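Local coordinates for dual specificity protein phosphatase 15 (Homo sapiens, PDB 1YZ4) that removes phosphate from phosphotyrosine, phosphoserine and phosphothreonine residues of proteins, as a dual-specificity member of the protein-tyrosine phosphatase family, here as its catalytic domain, at residues T35-H41 against I51-P57; I74-H78 against A104-V109. The protein carries 1 engineered substitution. All coordinates share one frame; numbering follows the deposited sequence.

Interaction 1 of 2, residues T35-H41 against I51-P57. With BOG (octyl beta-D-glucopyranoside), chain C.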
loop_
_atom_site.group_PDB
_atom_site.type_symbol
_atom_site.label_atom_id
_atom_site.label_comp_id
_atom_site.label_asym_id
_atom_site.label_seq_id
_atom_site.Cartn_x
_atom_site.Cartn_y
_atom_site.Cartn_z
ATOM N N THR A 35 2.928 12.463 4.014
ATOM C CA THR A 35 4.204 12.601 4.720
ATOM C C THR A 35 5.094 11.381 4.538
ATOM O O THR A 35 6.284 11.415 4.848
ATOM C CB THR A 35 3.997 12.799 6.234
ATOM O OG1 THR A 35 3.274 11.680 6.767
ATOM C CG2 THR A 35 3.238 14.096 6.508
ATOM N N HIS A 36 4.506 10.296 4.048
ATOM C CA HIS A 36 5.246 9.059 3.838
ATOM C C HIS A 36 4.858 8.399 2.531
ATOM O O HIS A 36 3.707 8.459 2.104
ATOM C CB HIS A 36 4.995 8.089 4.992
ATOM C CG HIS A 36 5.524 8.570 6.305
ATOM N ND1 HIS A 36 4.957 9.621 6.996
ATOM C CD2 HIS A 36 6.590 8.167 7.037
ATOM C CE1 HIS A 36 5.653 9.844 8.096
ATOM N NE2 HIS A 36 6.649 8.977 8.145
ATOM N N ILE A 37 5.828 7.751 1.908
ATOM C CA ILE A 37 5.599 7.087 0.643
ATOM C C ILE A 37 6.397 5.805 0.572
ATOM O O ILE A 37 7.532 5.727 1.047
ATOM C CB ILE A 37 6.051 7.963 -0.556
ATOM C CG1 ILE A 37 5.210 9.242 -0.641
ATOM C CG2 ILE A 37 5.963 7.151 -1.860
ATOM C CD1 ILE A 37 5.672 10.208 -1.767
ATOM N N ILE A 38 5.784 4.790 -0.013
ATOM C CA ILE A 38 6.453 3.527 -0.211
ATOM C C ILE A 38 6.528 3.436 -1.722
ATOM O O ILE A 38 5.499 3.437 -2.396
ATOM C CB ILE A 38 5.634 2.339 0.319
ATOM C CG1 ILE A 38 5.520 2.414 1.845
ATOM C CG2 ILE A 38 6.287 1.021 -0.118
ATOM C CD1 ILE A 38 4.851 1.189 2.455
ATOM N N SER A 39 7.742 3.411 -2.256
ATOM C CA SER A 39 7.916 3.304 -3.691
ATOM C C SER A 39 8.294 1.872 -4.049
ATOM O O SER A 39 9.324 1.354 -3.601
ATOM C CB SER A 39 9.006 4.260 -4.173
ATOM O OG SER A 39 8.638 5.600 -3.918
ATOM N N ILE A 40 7.444 1.234 -4.841
ATOM C CA ILE A 40 7.682 -0.124 -5.294
ATOM C C ILE A 40 8.026 0.018 -6.769
ATOM O O ILE A 40 7.149 -0.029 -7.634
ATOM C CB ILE A 40 6.424 -0.996 -5.135
ATOM C CG1 ILE A 40 5.839 -0.818 -3.734
ATOM C CG2 ILE A 40 6.783 -2.455 -5.323
ATOM C CD1 ILE A 40 4.481 -1.459 -3.559
ATOM N N HIS A 41 9.312 0.212 -7.041
ATOM C CA HIS A 41 9.794 0.405 -8.401
ATOM C C HIS A 41 11.124 -0.319 -8.532
ATOM O O HIS A 41 11.889 -0.368 -7.575
ATOM C CB HIS A 41 9.981 1.905 -8.649
ATOM C CG HIS A 41 10.206 2.265 -10.082
ATOM N ND1 HIS A 41 9.334 1.899 -11.087
ATOM C CD2 HIS A 41 11.170 3.013 -10.673
ATOM C CE1 HIS A 41 9.750 2.409 -12.233
ATOM N NE2 HIS A 41 10.861 3.089 -12.009
ATOM N N ILE A 51 9.514 14.269 2.885
ATOM C CA ILE A 51 8.759 13.026 2.786
ATOM C C ILE A 51 9.691 11.868 3.126
ATOM O O ILE A 51 10.835 11.825 2.683
ATOM C CB ILE A 51 8.154 12.808 1.362
ATOM C CG1 ILE A 51 7.068 13.858 1.084
ATOM C CG2 ILE A 51 7.544 11.409 1.257
ATOM C CD1 ILE A 51 6.337 13.683 -0.247
ATOM N N THR A 52 9.203 10.937 3.931
ATOM C CA THR A 52 10.004 9.788 4.317
ATOM C C THR A 52 9.685 8.634 3.376
ATOM O O THR A 52 8.542 8.198 3.280
ATOM C CB THR A 52 9.708 9.384 5.762
ATOM O OG1 THR A 52 9.873 10.525 6.608
ATOM C CG2 THR A 52 10.662 8.289 6.217
ATOM N N TYR A 53 10.703 8.152 2.675
ATOM C CA TYR A 53 10.510 7.071 1.724
ATOM C C TYR A 53 10.957 5.706 2.195
ATOM O O TYR A 53 11.840 5.556 3.043
ATOM C CB TYR A 53 11.257 7.350 0.413
ATOM C CG TYR A 53 10.695 8.455 -0.439
ATOM C CD1 TYR A 53 10.852 9.788 -0.073
ATOM C CD2 TYR A 53 10.026 8.168 -1.632
ATOM C CE1 TYR A 53 10.364 10.814 -0.872
ATOM C CE2 TYR A 53 9.529 9.190 -2.444
ATOM C CZ TYR A 53 9.701 10.511 -2.056
ATOM O OH TYR A 53 9.209 11.531 -2.829
ATOM N N LEU A 54 10.331 4.706 1.599
ATOM C CA LEU A 54 10.660 3.326 1.852
ATOM C C LEU A 54 10.754 2.792 0.428
ATOM O O LEU A 54 9.770 2.828 -0.322
ATOM C CB LEU A 54 9.540 2.626 2.622
ATOM C CG LEU A 54 9.938 1.239 3.132
ATOM C CD1 LEU A 54 11.088 1.394 4.117
ATOM C CD2 LEU A 54 8.749 0.552 3.791
ATOM N N ARG A 55 11.940 2.340 0.039
ATOM C CA ARG A 55 12.136 1.812 -1.303
ATOM C C ARG A 55 12.022 0.295 -1.347
ATOM O O ARG A 55 12.683 -0.415 -0.588
ATOM C CB ARG A 55 13.495 2.249 -1.852
ATOM C CG ARG A 55 13.524 3.674 -2.391
ATOM C CD ARG A 55 14.959 4.127 -2.673
ATOM N NE ARG A 55 15.021 5.428 -3.337
ATOM C CZ ARG A 55 16.138 6.135 -3.489
ATOM N NH1 ARG A 55 17.291 5.670 -3.017
ATOM N NH2 ARG A 55 16.109 7.302 -4.126
ATOM N N ILE A 56 11.161 -0.181 -2.239
ATOM C CA ILE A 56 10.921 -1.605 -2.436
ATOM C C ILE A 56 11.131 -1.881 -3.928
ATOM O O ILE A 56 10.225 -1.694 -4.739
ATOM C CB ILE A 56 9.477 -1.981 -2.036
ATOM C CG1 ILE A 56 9.237 -1.630 -0.561
ATOM C CG2 ILE A 56 9.240 -3.469 -2.268
ATOM C CD1 ILE A 56 10.141 -2.382 0.438
ATOM N N PRO A 57 12.341 -2.331 -4.300
ATOM C CA PRO A 57 12.750 -2.642 -5.675
ATOM C C PRO A 57 12.186 -3.953 -6.188
ATOM O O PRO A 57 12.892 -4.955 -6.245
ATOM C CB PRO A 57 14.266 -2.681 -5.567
ATOM C CG PRO A 57 14.447 -3.367 -4.236
ATOM C CD PRO A 57 13.416 -2.671 -3.349
HETATM C C1 BOG C . 7.571 0.612 -17.343
HETATM O O1 BOG C . 7.638 0.651 -18.773
HETATM C C2 BOG C . 6.683 -0.587 -16.903
HETATM O O2 BOG C . 5.374 -0.438 -17.420
HETATM C C3 BOG C . 6.628 -0.642 -15.373
HETATM O O3 BOG C . 5.841 -1.741 -14.958
HETATM C C4 BOG C . 8.050 -0.804 -14.850
HETATM O O4 BOG C . 8.022 -0.857 -13.437
HETATM C C5 BOG C . 8.921 0.394 -15.320
HETATM O O5 BOG C . 8.903 0.446 -16.771
HETATM C C6 BOG C . 10.362 0.226 -14.839
HETATM O O6 BOG C . 11.190 1.248 -15.368
HETATM C "C1'" BOG C . 8.071 1.899 -19.336
HETATM C "C2'" BOG C . 7.128 2.175 -20.488
HETATM C "C3'" BOG C . 5.842 2.761 -19.943
HETATM C "C4'" BOG C . 4.809 3.049 -21.017
HETATM C "C5'" BOG C . 3.530 3.647 -20.419
HETATM C "C6'" BOG C . 3.014 2.878 -19.210
HETATM C "C7'" BOG C . 1.767 3.520 -18.661
HETATM C "C8'" BOG C . 1.266 2.760 -17.462
HETATM O O HOH W 1 8.060 13.023 6.900
#
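Ile37 and Tyr53 are bridge partners on parallel strands 36-40 and 52-56, their side chains alongside each other and pointing the same way. The isoleucine carries CG1 beside its backbone N (chi1 -64°) and extends it (chi2 176°), which takes CD1 along the tyrosine to 3.9 Å from Tyr53 OH. Ile51, two residues before Tyr53, crosses Ile37 obliquely, its CG2 3.7 Å from Ile37 CG1. Farther along, Ser39 OG lies in the plane of the Tyr53 ring, at its edge, 3.7 Å from CD2; Tyr53 OH bonds to Leu48 N.

On the face of His36, Ile38 and Ile40, Thr52 CB lies obliquely 3.6 Å from His36 CD2, while Thr35 OG1 holds the imidazole through ND1 at 2.7 Å. Ile38 sends CG1 to Leu54 CB and CG2 to Ile56 CG1, and Ile40 CG2 meets Ile56 CG2 at 4.0 Å. Main-chain bonds run from Thr52 N-Thr35 O to Ile56 N-Ser39 O (2.8 Å), with a weak one from His41 N to Ile56 O. His41 CE1 lies 3.5 Å from C6 of the bound octyl glucoside.

This is the parallel edge pair of the phosphatase fold's central sheet: strand 52-56 is outermost, whereas 36-40 is bonded on its other flank to 87-91, which ends at the engineered Ser91, at the predicted phosphocysteine position and beside Ile40. Helix 70-82 covers Ile38 and Leu54, and helix 97-110 reaches Ile40.

Interaction 2 of 2, residues I74-H78 against A104-V109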
loop_
_atom_site.group_PDB
_atom_site.type_symbol
_atom_site.label_atom_id
_atom_site.label_comp_id
_atom_site.label_asym_id
_atom_site.label_seq_id
_atom_site.Cartn_x
_atom_site.Cartn_y
_atom_site.Cartn_z
ATOM N N ILE A 74 3.997 -2.973 6.169
ATOM C CA ILE A 74 2.885 -2.804 7.086
ATOM C C ILE A 74 3.316 -2.060 8.350
ATOM O O ILE A 74 2.548 -1.280 8.908
ATOM C CB ILE A 74 2.277 -4.169 7.451
ATOM C CG1 ILE A 74 1.571 -4.747 6.220
ATOM C CG2 ILE A 74 1.324 -4.031 8.624
ATOM C CD1 ILE A 74 0.979 -6.129 6.422
ATOM N N ASN A 75 4.548 -2.291 8.789
ATOM C CA ASN A 75 5.046 -1.627 9.983
ATOM C C ASN A 75 5.283 -0.163 9.689
ATOM O O ASN A 75 5.007 0.699 10.521
ATOM C CB ASN A 75 6.330 -2.301 10.470
ATOM C CG ASN A 75 6.049 -3.451 11.430
ATOM O OD1 ASN A 75 5.932 -3.251 12.638
ATOM N ND2 ASN A 75 5.916 -4.659 10.891
ATOM N N PHE A 76 5.787 0.109 8.491
ATOM C CA PHE A 76 6.053 1.472 8.046
ATOM C C PHE A 76 4.724 2.239 8.020
ATOM O O PHE A 76 4.577 3.289 8.650
ATOM C CB PHE A 76 6.668 1.428 6.645
ATOM C CG PHE A 76 7.071 2.776 6.103
ATOM C CD1 PHE A 76 8.229 3.407 6.552
ATOM C CD2 PHE A 76 6.325 3.382 5.100
ATOM C CE1 PHE A 76 8.645 4.622 6.000
ATOM C CE2 PHE A 76 6.729 4.602 4.538
ATOM C CZ PHE A 76 7.892 5.222 4.987
ATOM N N ILE A 77 3.753 1.692 7.295
ATOM C CA ILE A 77 2.438 2.316 7.174
ATOM C C ILE A 77 1.758 2.573 8.515
ATOM O O ILE A 77 1.255 3.669 8.767
ATOM C CB ILE A 77 1.498 1.452 6.309
ATOM C CG1 ILE A 77 1.984 1.472 4.854
ATOM C CG2 ILE A 77 0.056 1.964 6.417
ATOM C CD1 ILE A 77 1.369 0.387 3.981
ATOM N N HIS A 78 1.742 1.558 9.369
ATOM C CA HIS A 78 1.104 1.676 10.669
ATOM C C HIS A 78 1.737 2.787 11.501
ATOM O O HIS A 78 1.033 3.652 12.033
ATOM C CB HIS A 78 1.191 0.348 11.411
ATOM C CG HIS A 78 0.071 0.126 12.375
ATOM N ND1 HIS A 78 -1.252 0.104 11.987
ATOM C CD2 HIS A 78 0.074 -0.105 13.709
ATOM C CE1 HIS A 78 -2.014 -0.133 13.038
ATOM N NE2 HIS A 78 -1.233 -0.264 14.097
ATOM N N ALA A 104 -2.599 -6.277 1.895
ATOM C CA ALA A 104 -1.993 -7.000 2.996
ATOM C C ALA A 104 -2.133 -6.188 4.285
ATOM O O ALA A 104 -2.412 -6.736 5.349
ATOM C CB ALA A 104 -0.533 -7.252 2.692
ATOM N N TYR A 105 -1.943 -4.876 4.185
ATOM C CA TYR A 105 -2.059 -4.009 5.348
ATOM C C TYR A 105 -3.473 -4.014 5.919
ATOM O O TYR A 105 -3.676 -4.197 7.118
ATOM C CB TYR A 105 -1.712 -2.570 4.990
ATOM C CG TYR A 105 -1.831 -1.657 6.183
ATOM C CD1 TYR A 105 -0.879 -1.692 7.204
ATOM C CD2 TYR A 105 -2.918 -0.789 6.322
ATOM C CE1 TYR A 105 -1.005 -0.890 8.334
ATOM C CE2 TYR A 105 -3.049 0.020 7.456
ATOM C CZ TYR A 105 -2.085 -0.040 8.454
ATOM O OH TYR A 105 -2.194 0.749 9.573
ATOM N N VAL A 106 -4.447 -3.782 5.045
ATOM C CA VAL A 106 -5.840 -3.740 5.453
ATOM C C VAL A 106 -6.291 -5.094 5.989
ATOM O O VAL A 106 -7.123 -5.165 6.890
ATOM C CB VAL A 106 -6.735 -3.299 4.279
ATOM C CG1 VAL A 106 -8.205 -3.289 4.704
ATOM C CG2 VAL A 106 -6.309 -1.903 3.822
ATOM N N MET A 107 -5.737 -6.171 5.445
ATOM C CA MET A 107 -6.096 -7.494 5.935
ATOM C C MET A 107 -5.699 -7.614 7.404
ATOM O O MET A 107 -6.499 -8.056 8.230
ATOM C CB MET A 107 -5.385 -8.586 5.128
ATOM C CG MET A 107 -5.994 -8.859 3.764
ATOM S SD MET A 107 -4.919 -9.856 2.709
ATOM C CE MET A 107 -5.118 -11.463 3.450
ATOM N N THR A 108 -4.476 -7.199 7.737
ATOM C CA THR A 108 -4.018 -7.309 9.116
ATOM C C THR A 108 -4.758 -6.407 10.104
ATOM O O THR A 108 -5.062 -6.848 11.216
ATOM C CB THR A 108 -2.482 -7.062 9.271
ATOM O OG1 THR A 108 -2.251 -5.771 9.842
ATOM C CG2 THR A 108 -1.772 -7.165 7.942
ATOM N N VAL A 109 -5.067 -5.167 9.722
ATOM C CA VAL A 109 -5.773 -4.279 10.651
ATOM C C VAL A 109 -7.273 -4.544 10.762
ATOM O O VAL A 109 -7.903 -4.094 11.712
ATOM C CB VAL A 109 -5.571 -2.767 10.322
ATOM C CG1 VAL A 109 -4.106 -2.412 10.420
ATOM C CG2 VAL A 109 -6.129 -2.438 8.950
#
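Helices 70-82 and 97-110 meet through Ile74 and Tyr105, whose CA atoms are 5.4 Å apart; the axes of segments 74-78 and 104-109 cross at -71° and approach to 10.3 Å. At this steep angle the helices touch over a short length, and Tyr105 has the largest share of the contact. Its CG is anti to the backbone N, which carries the ring across to the other helix.

Ile77 CG2 sits over the centre of one ring face, 3.6 Å from the centroid and 12° off the normal, a CH-pi contact. Ile74 comes to the rim instead, with CG2 3.5 Å from Tyr105 CD1. The other branch of Ile74 is extended, and its CD1 turns to Ala104 CB.

The polar end of the tyrosine is fixed by His78: ND1 and Tyr105 OH lie 2.7 Å apart in a nearly straight hydrogen bond whose donor may be either group. The hydroxyl approaches near the imidazole plane, and the two rings meet rim to rim with planes at 53°. Arg81 NH1 also bonds to Tyr105 OH, giving this buried oxygen two side-chain partners. Val109 CG1 lies obliquely beside the imidazole, 4.1 Å from His78 CE1.

Phe141 of helix 132-143 packs on Ile74, Ala104 and Thr108, and Leu149 and Leu153 of helix 145-157 add to Ile74. Such a helical core beside a central sheet belongs to the alpha/beta fold of the dual-specificity phosphatases; helix 97-110 is the one that follows the phosphate-binding loop after strand 87-91.

From the N terminus, interaction 1 comes first: 35-41 leaves the sheet's interior, a helix-free and strand-free connection of nine residues follows, and 51-57 closes the loop as the outermost strand. The chain then enters helix 70-82, which opens interaction 2; strand 87-91 is laid down within that longer loop before helix 97-110 closes it. The two contacts are in series, neither nested nor crossed. They nevertheless touch in space, since Phe76 packs against Ile38 and Leu54, and Ile77 against Ile38. Helix 70-82 therefore lies between sheet and helical core: Phe76 touches interaction 1, Ile74 and His78 meet helix 97-110, and Ile77 takes part in both.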